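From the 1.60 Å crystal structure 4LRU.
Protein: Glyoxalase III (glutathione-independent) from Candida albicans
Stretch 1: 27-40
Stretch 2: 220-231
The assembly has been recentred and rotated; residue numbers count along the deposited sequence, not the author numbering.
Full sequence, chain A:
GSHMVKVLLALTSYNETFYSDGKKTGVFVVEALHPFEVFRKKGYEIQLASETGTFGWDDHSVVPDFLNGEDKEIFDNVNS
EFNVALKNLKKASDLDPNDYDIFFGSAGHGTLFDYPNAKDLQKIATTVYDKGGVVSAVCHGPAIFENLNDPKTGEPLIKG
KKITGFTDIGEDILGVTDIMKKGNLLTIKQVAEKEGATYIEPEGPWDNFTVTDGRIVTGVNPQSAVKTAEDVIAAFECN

Stretch 1 27-40: VFVVEALHPFEVFR
Stretch 2 220-231: VNPQSAVKTAED

Two helices from distant parts of one chain pack here without a direct hydrogen bond between them. Helix 29-40 follows an extended lead-in at V27 and F28 (phi/psi -81/127 and -81/110) and is kinked where the nitrogen of P35, lacking a hydrogen, makes no bond to the preceding turn. Helix 225-231 runs in the same general direction, at a signed crossing angle of -37°, with the axes 8.2 Å apart at closest approach. CA atoms set the register: E31 to A225 5.6 Å, H34 to V226 5.6 Å, P35 to A229 5.3 Å. Together the two stretches bury 518 Å².

Stretch 2 begins with V220 (chi1 t), out of reach of stretch 1. N221 follows, extended at -168/176 with chi1 p, and its OD1 accepts a hydrogen bond from S224 OG at 2.6 Å, bracing this segment. P222 (-58/-35, C-gamma exo) is compact and apolar, suited to lying against an aromatic ring: its CG sits over the face of F28 (chi1 t, chi2 -81°), 3.8 Å from the ring centroid in a CH-pi contact. P222 CB meets V30 CG2 (chi1 m) at 4.2 Å, while E31 (m, t, chi3 13°) brings OE2 to 3.2 Å from P222 CG. The proline nitrogen has no hydrogen to offer this carboxylate. The CA-to-CB bonds of Q223 and S224 point away from stretch 1, and neither residue makes contact with it; S224 O accepts T228 OG1 at 2.8 Å.

A225 is a knob among V30, E31, H34 and P35. Its methyl fits close to the backbone, with CB 4.2 Å from E31 CA and 4.2 Å from P35 CD; it also lies at the edge of the H34 ring. V226 (t) places CG2 3.7 Å from H34 ND1 and CG1 4.1 Å from V38 CG2. Water 1 supplies the polar link between the stretches: it lies 2.8 Å from H34 ND1 (chi1 m, chi2 174°), donates to P222 O at 2.8 Å and accepts from V226 N at 3.1 Å.

The CA-to-CB bond of K227 (t, t, t, m) points away, and its NZ forms a salt bridge with D231 OD2 at 2.9 Å. One turn beyond A225, A229 again presents a methyl: CB approaches P35 CB at 4.1 Å and V38 CG1 (chi1 t) at 3.6 Å, and lies over the face of F39 (chi1 m, chi2 -47°), 4.2 Å from its centroid. The small side chain accompanies the close backbone approach at P35. E230 (m, t, chi3 -25°) directs its CB away, leaving its aliphatic CG 4.3 Å from V38 CG1; E230 is itself exposed to solvent.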

# COMPACT_ATOMS: atom_id res chain seq x y z
N VAL A 27 -10.14 2.16 -0.51
CA VAL A 27 -9.10 1.41 -1.22
C VAL A 27 -9.14 1.78 -2.70
O VAL A 27 -10.19 1.72 -3.33
CB VAL A 27 -9.33 -0.09 -1.06
CG1 VAL A 27 -8.31 -0.90 -1.86
CG2 VAL A 27 -9.29 -0.47 0.42
N PHE A 28 -7.99 2.18 -3.25
CA PHE A 28 -7.91 2.49 -4.68
C PHE A 28 -7.76 1.19 -5.45
O PHE A 28 -6.75 0.53 -5.33
CB PHE A 28 -6.71 3.39 -4.97
CG PHE A 28 -6.87 4.19 -6.22
CD1 PHE A 28 -6.60 3.62 -7.46
CD2 PHE A 28 -7.34 5.50 -6.18
CE1 PHE A 28 -6.79 4.34 -8.62
CE2 PHE A 28 -7.53 6.23 -7.34
CZ PHE A 28 -7.25 5.65 -8.56
N VAL A 29 -8.80 0.80 -6.18
CA VAL A 29 -8.95 -0.58 -6.65
C VAL A 29 -7.66 -1.17 -7.20
O VAL A 29 -7.21 -2.20 -6.74
CB VAL A 29 -10.07 -0.72 -7.68
CG1 VAL A 29 -10.11 -2.14 -8.23
CG2 VAL A 29 -11.41 -0.38 -7.06
N VAL A 30 -7.08 -0.55 -8.22
CA VAL A 30 -5.95 -1.20 -8.89
C VAL A 30 -4.69 -1.28 -8.04
O VAL A 30 -3.81 -2.08 -8.34
CB VAL A 30 -5.61 -0.60 -10.27
CG1 VAL A 30 -6.72 -0.90 -11.27
CG2 VAL A 30 -5.35 0.89 -10.16
N GLU A 31 -4.61 -0.51 -6.95
CA GLU A 31 -3.49 -0.64 -6.03
C GLU A 31 -3.52 -1.90 -5.20
O GLU A 31 -2.50 -2.31 -4.67
CB GLU A 31 -3.42 0.59 -5.10
CG GLU A 31 -3.09 1.83 -5.89
CD GLU A 31 -3.00 3.08 -5.05
OE1 GLU A 31 -2.95 2.99 -3.80
OE2 GLU A 31 -2.94 4.16 -5.67
N ALA A 32 -4.70 -2.50 -5.09
CA ALA A 32 -4.87 -3.85 -4.59
C ALA A 32 -4.85 -4.88 -5.71
O ALA A 32 -4.20 -5.93 -5.58
CB ALA A 32 -6.16 -3.97 -3.81
N LEU A 33 -5.58 -4.61 -6.79
CA LEU A 33 -5.76 -5.58 -7.87
C LEU A 33 -4.45 -5.87 -8.62
O LEU A 33 -4.09 -7.03 -8.81
CB LEU A 33 -6.86 -5.12 -8.83
CG LEU A 33 -7.41 -6.13 -9.85
CD1 LEU A 33 -8.83 -5.77 -10.27
CD2 LEU A 33 -6.51 -6.21 -11.07
N HIS A 34 -3.74 -4.83 -9.05
CA HIS A 34 -2.51 -5.04 -9.80
C HIS A 34 -1.47 -5.84 -9.02
O HIS A 34 -0.96 -6.85 -9.52
CB HIS A 34 -1.92 -3.72 -10.30
CG HIS A 34 -2.71 -3.09 -11.40
ND1 HIS A 34 -2.42 -1.84 -11.91
CD2 HIS A 34 -3.78 -3.54 -12.11
CE1 HIS A 34 -3.27 -1.55 -12.88
NE2 HIS A 34 -4.09 -2.57 -13.03
N PRO A 35 -1.18 -5.44 -7.76
CA PRO A 35 -0.19 -6.22 -7.04
C PRO A 35 -0.68 -7.63 -6.75
O PRO A 35 0.10 -8.58 -6.81
CB PRO A 35 0.04 -5.40 -5.76
CG PRO A 35 -0.35 -4.01 -6.13
CD PRO A 35 -1.50 -4.17 -7.08
N PHE A 36 -1.97 -7.79 -6.44
CA PHE A 36 -2.53 -9.12 -6.27
C PHE A 36 -2.20 -9.98 -7.50
O PHE A 36 -1.73 -11.11 -7.38
CB PHE A 36 -4.05 -9.07 -6.05
CG PHE A 36 -4.69 -10.43 -5.93
CD1 PHE A 36 -4.71 -11.10 -4.72
CD2 PHE A 36 -5.22 -11.07 -7.05
CE1 PHE A 36 -5.28 -12.36 -4.61
CE2 PHE A 36 -5.78 -12.33 -6.95
CZ PHE A 36 -5.81 -12.97 -5.73
N GLU A 37 -2.45 -9.44 -8.68
CA GLU A 37 -2.27 -10.23 -9.89
C GLU A 37 -0.79 -10.52 -10.17
O GLU A 37 -0.46 -11.61 -10.63
CB GLU A 37 -2.92 -9.55 -11.09
CG GLU A 37 -4.45 -9.61 -11.08
CD GLU A 37 -4.94 -11.01 -11.35
OE1 GLU A 37 -4.92 -11.44 -12.53
OE2 GLU A 37 -5.33 -11.69 -10.39
N VAL A 38 0.09 -9.55 -9.91
CA VAL A 38 1.53 -9.76 -10.12
C VAL A 38 2.02 -10.89 -9.22
O VAL A 38 2.69 -11.82 -9.67
CB VAL A 38 2.32 -8.48 -9.83
CG1 VAL A 38 3.81 -8.76 -9.77
CG2 VAL A 38 2.00 -7.45 -10.89
N PHE A 39 1.67 -10.82 -7.94
CA PHE A 39 2.08 -11.84 -6.99
C PHE A 39 1.41 -13.19 -7.27
O PHE A 39 2.03 -14.24 -7.09
CB PHE A 39 1.80 -11.37 -5.57
CG PHE A 39 2.61 -10.16 -5.15
CD1 PHE A 39 3.97 -10.09 -5.37
CD2 PHE A 39 2.00 -9.13 -4.45
CE1 PHE A 39 4.70 -8.99 -4.96
CE2 PHE A 39 2.73 -8.04 -4.03
CZ PHE A 39 4.08 -7.96 -4.27
N ARG A 40 0.16 -13.17 -7.71
CA ARG A 40 -0.53 -14.41 -8.05
C ARG A 40 0.17 -15.10 -9.22
O ARG A 40 0.43 -16.31 -9.18
CB ARG A 40 -1.99 -14.16 -8.41
CG ARG A 40 -2.78 -15.43 -8.70
CD ARG A 40 -4.20 -15.15 -9.19
NE ARG A 40 -4.21 -14.39 -10.44
CZ ARG A 40 -3.92 -14.89 -11.64
NH1 ARG A 40 -3.61 -16.17 -11.79
NH2 ARG A 40 -3.96 -14.10 -12.71
N VAL A 220 4.83 5.43 -6.50
CA VAL A 220 4.27 6.78 -6.34
C VAL A 220 2.73 6.82 -6.27
O VAL A 220 2.15 7.65 -5.56
CB VAL A 220 4.74 7.69 -7.47
CG1 VAL A 220 4.12 9.07 -7.34
CG2 VAL A 220 6.25 7.78 -7.45
N ASN A 221 2.07 5.96 -7.04
CA ASN A 221 0.72 6.23 -7.53
C ASN A 221 0.08 4.99 -8.14
O ASN A 221 0.71 3.94 -8.25
CB ASN A 221 0.75 7.37 -8.56
CG ASN A 221 1.78 7.13 -9.67
OD1 ASN A 221 2.05 5.98 -10.02
ND2 ASN A 221 2.38 8.19 -10.17
N PRO A 222 -1.19 5.10 -8.55
CA PRO A 222 -1.82 3.92 -9.16
C PRO A 222 -1.07 3.43 -10.39
O PRO A 222 -0.98 2.22 -10.62
CB PRO A 222 -3.21 4.44 -9.54
CG PRO A 222 -3.49 5.54 -8.56
CD PRO A 222 -2.15 6.21 -8.38
N GLN A 223 -0.49 4.36 -11.14
CA GLN A 223 0.27 4.04 -12.33
C GLN A 223 1.51 3.20 -12.03
O GLN A 223 2.03 2.54 -12.92
CB GLN A 223 0.70 5.34 -13.04
CG GLN A 223 -0.47 6.13 -13.59
CD GLN A 223 -1.09 7.10 -12.58
OE1 GLN A 223 -0.83 7.05 -11.39
NE2 GLN A 223 -1.92 8.01 -13.09
N SER A 224 1.98 3.23 -10.78
CA SER A 224 3.21 2.54 -10.38
C SER A 224 3.00 1.21 -9.69
O SER A 224 3.96 0.57 -9.27
CB SER A 224 4.04 3.42 -9.44
OG SER A 224 4.30 4.69 -10.03
N ALA A 225 1.75 0.79 -9.53
CA ALA A 225 1.46 -0.36 -8.69
C ALA A 225 2.05 -1.66 -9.24
O ALA A 225 2.61 -2.46 -8.48
CB ALA A 225 -0.04 -0.50 -8.46
N VAL A 226 1.91 -1.89 -10.55
CA VAL A 226 2.51 -3.07 -11.16
C VAL A 226 4.02 -3.07 -10.90
O VAL A 226 4.57 -4.07 -10.42
CB VAL A 226 2.22 -3.17 -12.67
CG1 VAL A 226 3.08 -4.26 -13.29
CG2 VAL A 226 0.76 -3.48 -12.92
N LYS A 227 4.68 -1.96 -11.20
CA LYS A 227 6.13 -1.91 -11.10
C LYS A 227 6.55 -2.10 -9.65
O LYS A 227 7.58 -2.71 -9.38
CB LYS A 227 6.66 -0.58 -11.65
CG LYS A 227 8.17 -0.57 -11.87
CD LYS A 227 8.65 0.76 -12.44
CE LYS A 227 10.11 0.70 -12.87
NZ LYS A 227 11.04 0.55 -11.71
N THR A 228 5.77 -1.57 -8.70
CA THR A 228 6.12 -1.72 -7.28
C THR A 228 6.13 -3.20 -6.92
O THR A 228 7.09 -3.69 -6.32
CB THR A 228 5.16 -0.96 -6.35
OG1 THR A 228 5.05 0.41 -6.75
CG2 THR A 228 5.66 -1.01 -4.92
N ALA A 229 5.10 -3.93 -7.33
CA ALA A 229 5.05 -5.37 -7.11
C ALA A 229 6.18 -6.12 -7.80
O ALA A 229 6.80 -7.01 -7.20
CB ALA A 229 3.71 -5.93 -7.54
N GLU A 230 6.47 -5.77 -9.05
CA GLU A 230 7.56 -6.41 -9.77
C GLU A 230 8.87 -6.13 -9.06
O GLU A 230 9.72 -7.01 -8.97
CB GLU A 230 7.62 -5.91 -11.22
CG GLU A 230 6.42 -6.31 -12.07
CD GLU A 230 6.51 -5.75 -13.49
OE1 GLU A 230 7.19 -4.72 -13.67
OE2 GLU A 230 5.89 -6.34 -14.41
N ASP A 231 9.05 -4.91 -8.57
CA ASP A 231 10.32 -4.55 -7.93
C ASP A 231 10.43 -5.14 -6.50
O ASP A 231 11.53 -5.35 -5.99
CB ASP A 231 10.47 -3.03 -7.91
CG ASP A 231 10.82 -2.45 -9.29
OD1 ASP A 231 11.26 -3.22 -10.18
OD2 ASP A 231 10.66 -1.23 -9.48
O HOH W 1 -0.20 -0.11 -11.97